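Long-range contacts in malonyl-CoA-[acyl-carrier-protein] transacylase (Coxiella burnetii, PDB 3TQE), which probably transfers the malonyl group from malonyl-CoA to holo-acyl-carrier protein, supplying malonyl-ACP: residues A[87-92]-A[228-233]; A[236-241]-A[262-267]. All coordinates share one frame; numbering follows the deposited sequence.

Interaction 1 of 2, residues A[87-92]-A[228-233]; sequences PKPQVM and PKVPVI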
loop_
_atom_site.group_PDB
_atom_site.type_symbol
_atom_site.label_atom_id
_atom_site.label_comp_id
_atom_site.label_asym_id
_atom_site.label_seq_id
_atom_site.Cartn_x
_atom_site.Cartn_y
_atom_site.Cartn_z
ATOM N N PRO A 87 -16.542 9.531 -10.523
ATOM C CA PRO A 87 -17.493 9.058 -9.540
ATOM C C PRO A 87 -16.810 8.251 -8.449
ATOM O O PRO A 87 -15.632 7.915 -8.562
ATOM C CB PRO A 87 -18.405 8.195 -10.386
ATOM C CG PRO A 87 -17.560 7.625 -11.384
ATOM C CD PRO A 87 -16.595 8.730 -11.750
ATOM N N LYS A 88 -17.567 7.911 -7.422
ATOM C CA LYS A 88 -17.002 7.147 -6.319
ATOM C C LYS A 88 -16.833 5.710 -6.752
ATOM O O LYS A 88 -17.700 5.130 -7.389
ATOM C CB LYS A 88 -17.900 7.172 -5.081
ATOM C CG LYS A 88 -18.158 8.521 -4.533
ATOM C CD LYS A 88 -16.947 9.092 -3.859
ATOM C CE LYS A 88 -17.354 10.350 -3.102
ATOM N NZ LYS A 88 -16.231 11.044 -2.458
ATOM N N PRO A 89 -15.724 5.086 -6.349
ATOM C CA PRO A 89 -15.596 3.671 -6.602
ATOM C C PRO A 89 -16.568 2.890 -5.730
ATOM O O PRO A 89 -17.059 3.384 -4.727
ATOM C CB PRO A 89 -14.171 3.362 -6.158
ATOM C CG PRO A 89 -13.871 4.373 -5.225
ATOM C CD PRO A 89 -14.563 5.625 -5.633
ATOM N N GLN A 90 -16.784 1.649 -6.104
ATOM C CA GLN A 90 -17.620 0.760 -5.324
ATOM C C GLN A 90 -16.910 0.218 -4.116
ATOM O O GLN A 90 -17.540 -0.112 -3.125
ATOM C CB GLN A 90 -18.093 -0.385 -6.192
ATOM C CG GLN A 90 -19.269 0.030 -7.046
ATOM C CD GLN A 90 -18.990 1.183 -7.972
ATOM O OE1 GLN A 90 -18.251 1.036 -8.926
ATOM N NE2 GLN A 90 -19.576 2.338 -7.689
ATOM N N VAL A 91 -15.588 0.118 -4.210
ATOM C CA VAL A 91 -14.780 -0.394 -3.126
ATOM C C VAL A 91 -13.377 0.145 -3.282
ATOM O O VAL A 91 -12.954 0.529 -4.383
ATOM C CB VAL A 91 -14.834 -1.950 -3.124
ATOM C CG1 VAL A 91 -14.201 -2.493 -4.372
ATOM C CG2 VAL A 91 -14.258 -2.566 -1.861
HETATM N N MSE A 92 -12.664 0.174 -2.178
HETATM C CA MSE A 92 -11.275 0.602 -2.151
HETATM C C MSE A 92 -10.433 -0.398 -1.404
HETATM O O MSE A 92 -10.911 -1.045 -0.488
HETATM C CB MSE A 92 -11.171 1.949 -1.440
HETATM C CG MSE A 92 -11.858 3.092 -2.156
HETATM SE SE MSE A 92 -11.683 4.698 -1.082
HETATM C CE MSE A 92 -12.603 5.959 -2.194
ATOM N N PRO A 228 -16.173 4.806 7.156
ATOM C CA PRO A 228 -15.886 5.025 5.758
ATOM C C PRO A 228 -17.168 5.126 4.957
ATOM O O PRO A 228 -18.119 4.392 5.208
ATOM C CB PRO A 228 -15.075 3.769 5.357
ATOM C CG PRO A 228 -14.501 3.272 6.631
ATOM C CD PRO A 228 -15.582 3.542 7.621
ATOM N N LYS A 229 -17.165 5.991 3.958
ATOM C CA LYS A 229 -18.312 6.196 3.089
ATOM C C LYS A 229 -18.272 5.341 1.821
ATOM O O LYS A 229 -19.236 5.281 1.057
ATOM C CB LYS A 229 -18.377 7.675 2.734
ATOM C CG LYS A 229 -18.643 8.546 3.937
ATOM C CD LYS A 229 -18.976 9.954 3.523
ATOM C CE LYS A 229 -19.194 10.850 4.732
ATOM N NZ LYS A 229 -20.005 10.207 5.815
ATOM N N VAL A 230 -17.144 4.692 1.586
ATOM C CA VAL A 230 -16.956 3.702 0.551
ATOM C C VAL A 230 -16.265 2.561 1.292
ATOM O O VAL A 230 -15.408 2.817 2.142
ATOM C CB VAL A 230 -15.998 4.219 -0.555
ATOM C CG1 VAL A 230 -15.626 3.117 -1.540
ATOM C CG2 VAL A 230 -16.598 5.450 -1.278
ATOM N N PRO A 231 -16.655 1.322 1.018
ATOM C CA PRO A 231 -16.038 0.218 1.716
ATOM C C PRO A 231 -14.559 0.126 1.415
ATOM O O PRO A 231 -14.168 0.229 0.267
ATOM C CB PRO A 231 -16.750 -1.013 1.181
ATOM C CG PRO A 231 -17.838 -0.542 0.388
ATOM C CD PRO A 231 -17.735 0.896 0.119
ATOM N N VAL A 232 -13.770 -0.036 2.467
ATOM C CA VAL A 232 -12.340 -0.221 2.360
ATOM C C VAL A 232 -12.029 -1.623 2.856
ATOM O O VAL A 232 -12.328 -1.955 4.007
ATOM C CB VAL A 232 -11.587 0.807 3.196
ATOM C CG1 VAL A 232 -10.112 0.456 3.209
ATOM C CG2 VAL A 232 -11.849 2.216 2.669
ATOM N N ILE A 233 -11.489 -2.462 1.990
ATOM C CA ILE A 233 -11.175 -3.826 2.351
ATOM C C ILE A 233 -9.801 -3.838 2.988
ATOM O O ILE A 233 -8.806 -3.558 2.335
ATOM C CB ILE A 233 -11.183 -4.750 1.126
ATOM C CG1 ILE A 233 -12.497 -4.683 0.381
ATOM C CG2 ILE A 233 -10.835 -6.192 1.532
ATOM C CD1 ILE A 233 -13.651 -4.906 1.184
#
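The puckered ring of P231 sets CD 3.4 Å from Q90 O, with CG also close. A second proline ring, that of P89, has CG 4.3 Å from V230 CG1, and the same methyl lies 3.5 Å from P89 O. This is the outer margin of the parallel sheet in the acyl transferase domain. Strand 91-94 is the outermost strand there, and loop 228-233 runs beside it as a single parallel beta bridge, M92 with V232. M92 N donates to P231 O at 2.9 Å, and I233 N donates to M92 O, also at 2.9 Å. M92, deposited as selenomethionine, extends beyond CG and crosses V230 at about a right angle. Its CG lies 3.8 Å from V230 CG1, and its CE lies near V230 CG2. Strand 9-12 and helix 97-105 enclose M92 further, through F10, F12, A102 and C105. Q90 OE1 bonds F8 N, and K88 NZ forms a salt bridge with E82. V91 holds CG2 anti to its backbone N, where it meets two partners. That methyl lies 3.5 Å from P231 O and 3.6 Å from I233 CG1.

Interaction 2 of 2, residues A[236-241]-A[262-267]; sequences VDVVDH and VETIKY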
loop_
_atom_site.group_PDB
_atom_site.type_symbol
_atom_site.label_atom_id
_atom_site.label_comp_id
_atom_site.label_asym_id
_atom_site.label_seq_id
_atom_site.Cartn_x
_atom_site.Cartn_y
_atom_site.Cartn_z
ATOM N N VAL A 236 -5.521 -7.004 6.537
ATOM C CA VAL A 236 -5.227 -8.021 7.523
ATOM C C VAL A 236 -6.263 -9.095 7.521
ATOM O O VAL A 236 -5.933 -10.265 7.760
ATOM C CB VAL A 236 -5.051 -7.394 8.917
ATOM C CG1 VAL A 236 -6.328 -6.815 9.425
ATOM C CG2 VAL A 236 -4.463 -8.371 9.879
ATOM N N ASP A 237 -7.504 -8.725 7.213
ATOM C CA ASP A 237 -8.623 -9.650 7.301
ATOM C C ASP A 237 -9.518 -9.747 6.082
ATOM O O ASP A 237 -10.482 -10.529 6.056
ATOM C CB ASP A 237 -9.434 -9.340 8.556
ATOM C CG ASP A 237 -9.903 -7.929 8.629
ATOM O OD1 ASP A 237 -9.762 -7.191 7.638
ATOM O OD2 ASP A 237 -10.358 -7.522 9.729
ATOM N N VAL A 238 -9.230 -8.946 5.066
ATOM C CA VAL A 238 -9.941 -9.000 3.818
ATOM C C VAL A 238 -11.436 -8.721 3.989
ATOM O O VAL A 238 -12.281 -9.307 3.330
ATOM C CB VAL A 238 -9.711 -10.324 3.066
ATOM C CG1 VAL A 238 -10.008 -10.157 1.586
ATOM C CG2 VAL A 238 -8.264 -10.834 3.244
ATOM N N VAL A 239 -11.747 -7.793 4.857
ATOM C CA VAL A 239 -13.104 -7.293 4.992
ATOM C C VAL A 239 -13.107 -5.819 5.281
ATOM O O VAL A 239 -12.106 -5.244 5.681
ATOM C CB VAL A 239 -13.899 -8.020 6.062
ATOM C CG1 VAL A 239 -14.013 -9.499 5.746
ATOM C CG2 VAL A 239 -13.274 -7.806 7.357
ATOM N N ASP A 240 -14.261 -5.205 5.078
ATOM C CA ASP A 240 -14.430 -3.826 5.434
ATOM C C ASP A 240 -14.974 -3.728 6.838
ATOM O O ASP A 240 -15.611 -4.670 7.349
ATOM C CB ASP A 240 -15.368 -3.141 4.455
ATOM C CG ASP A 240 -16.704 -3.767 4.390
ATOM O OD1 ASP A 240 -16.783 -5.016 4.242
ATOM O OD2 ASP A 240 -17.679 -3.004 4.455
ATOM N N HIS A 241 -14.737 -2.587 7.454
ATOM C CA HIS A 241 -15.185 -2.321 8.810
ATOM C C HIS A 241 -15.754 -0.923 8.920
ATOM O O HIS A 241 -15.225 0.005 8.352
ATOM C CB HIS A 241 -14.029 -2.418 9.779
ATOM C CG HIS A 241 -13.433 -3.778 9.861
ATOM N ND1 HIS A 241 -14.172 -4.886 10.220
ATOM C CD2 HIS A 241 -12.173 -4.215 9.639
ATOM C CE1 HIS A 241 -13.386 -5.951 10.212
ATOM N NE2 HIS A 241 -12.167 -5.569 9.866
ATOM N N VAL A 262 -3.699 -10.832 -2.556
ATOM C CA VAL A 262 -4.338 -11.681 -3.537
ATOM C C VAL A 262 -5.778 -12.000 -3.085
ATOM O O VAL A 262 -6.684 -11.944 -3.912
ATOM C CB VAL A 262 -3.502 -12.914 -3.891
ATOM C CG1 VAL A 262 -3.092 -13.641 -2.641
ATOM C CG2 VAL A 262 -4.244 -13.796 -4.903
ATOM N N GLU A 263 -6.010 -12.248 -1.805
ATOM C CA GLU A 263 -7.365 -12.508 -1.348
ATOM C C GLU A 263 -8.241 -11.273 -1.501
ATOM O O GLU A 263 -9.431 -11.380 -1.769
ATOM C CB GLU A 263 -7.372 -12.960 0.105
ATOM C CG GLU A 263 -6.913 -14.353 0.290
ATOM C CD GLU A 263 -6.592 -14.650 1.731
ATOM O OE1 GLU A 263 -5.512 -14.207 2.200
ATOM O OE2 GLU A 263 -7.418 -15.318 2.387
ATOM N N THR A 264 -7.667 -10.103 -1.297
ATOM C CA THR A 264 -8.408 -8.848 -1.482
ATOM C C THR A 264 -8.866 -8.709 -2.925
ATOM O O THR A 264 -10.037 -8.400 -3.181
ATOM C CB THR A 264 -7.558 -7.650 -1.088
ATOM O OG1 THR A 264 -7.282 -7.748 0.307
ATOM C CG2 THR A 264 -8.266 -6.353 -1.390
ATOM N N ILE A 265 -7.970 -8.942 -3.864
ATOM C CA ILE A 265 -8.318 -8.806 -5.270
ATOM C C ILE A 265 -9.339 -9.870 -5.644
ATOM O O ILE A 265 -10.296 -9.582 -6.357
ATOM C CB ILE A 265 -7.084 -8.865 -6.157
ATOM C CG1 ILE A 265 -6.139 -7.703 -5.841
ATOM C CG2 ILE A 265 -7.450 -8.918 -7.619
ATOM C CD1 ILE A 265 -6.739 -6.320 -5.913
ATOM N N LYS A 266 -9.159 -11.078 -5.143
ATOM C CA LYS A 266 -10.118 -12.134 -5.433
ATOM C C LYS A 266 -11.504 -11.796 -4.865
ATOM O O LYS A 266 -12.522 -12.043 -5.519
ATOM C CB LYS A 266 -9.615 -13.453 -4.887
ATOM C CG LYS A 266 -8.486 -13.994 -5.762
ATOM C CD LYS A 266 -7.959 -15.295 -5.275
ATOM C CE LYS A 266 -6.965 -15.860 -6.276
ATOM N NZ LYS A 266 -6.717 -17.293 -6.006
ATOM N N TYR A 267 -11.547 -11.186 -3.687
ATOM C CA TYR A 267 -12.800 -10.777 -3.050
ATOM C C TYR A 267 -13.487 -9.765 -3.930
ATOM O O TYR A 267 -14.687 -9.856 -4.178
ATOM C CB TYR A 267 -12.539 -10.180 -1.672
ATOM C CG TYR A 267 -13.731 -9.728 -0.875
ATOM C CD1 TYR A 267 -14.151 -10.461 0.236
ATOM C CD2 TYR A 267 -14.394 -8.561 -1.164
ATOM C CE1 TYR A 267 -15.226 -10.061 1.007
ATOM C CE2 TYR A 267 -15.517 -8.163 -0.398
ATOM C CZ TYR A 267 -15.917 -8.919 0.674
ATOM O OH TYR A 267 -16.975 -8.545 1.476
#
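Loop 236-241 touches helix 262-267 mainly through V238, which meets E263, T264 and Y267. At the start of the loop, V236 O is hydrogen-bonded to R260 NH1, just before the helix segment. The CB of D237 points away from the helix, and its carboxylate bonds within the loop. Its OD1 takes a weak bond from V239 N at 3.5 Å. V238 has a left-handed backbone conformation, phi 60° and psi 39°, and its CB points toward the helix. Its CG1 lies 3.6 Å from E263 O and 3.7 Å from T264 CA. E263 O also accepts the helix bond from Y267 N. CG2 packs on E263 CB at 3.9 Å, and the two side chains cross at about a right angle. Here an irregular loop rests on helix 261-270 of the acyl transferase domain by van der Waals packing. E263 and T264 turn their polar ends to R260: E263 OE1 makes a salt bridge with its NE, and T264 OG1 bonds its O. V238 O approaches the Y267 ring obliquely, 3.8 Å from CD1. Y267 CG, anti to the backbone N, carries the ring there. D240 OD1 comes no closer than 4.5 Å to Y267 OH, a loose contact. H241 closes the loop: NE2 donates to D237 OD2 at 2.7 Å, on the syn side. The oxygen lies in the imidazole plane, but the bond is tilted 27° out of the carboxylate plane.

In the fold
Interactions 1 and 2 follow one another along the chain, with centres about 13 Å apart, and their loops touch directly. I233 CG2 lies 3.6 Å from V238 C, and V232 O lies 3.3 Å from D240 CB. Helix 261-270 joins them further: V91 packs on I268, while I233 packs on T264 and Y267. Strand 91-94 runs into the GxSxG pattern around S96, consistent with a nucleophile elbow. S96 and H205 are the predicted active-site residues. Measured between side chains, V232 is about 12 Å from S96, and T264 is about 11 Å from S96 and about 12 Å from H205. A bound glycine lies about 14 Å from the side chain of T264.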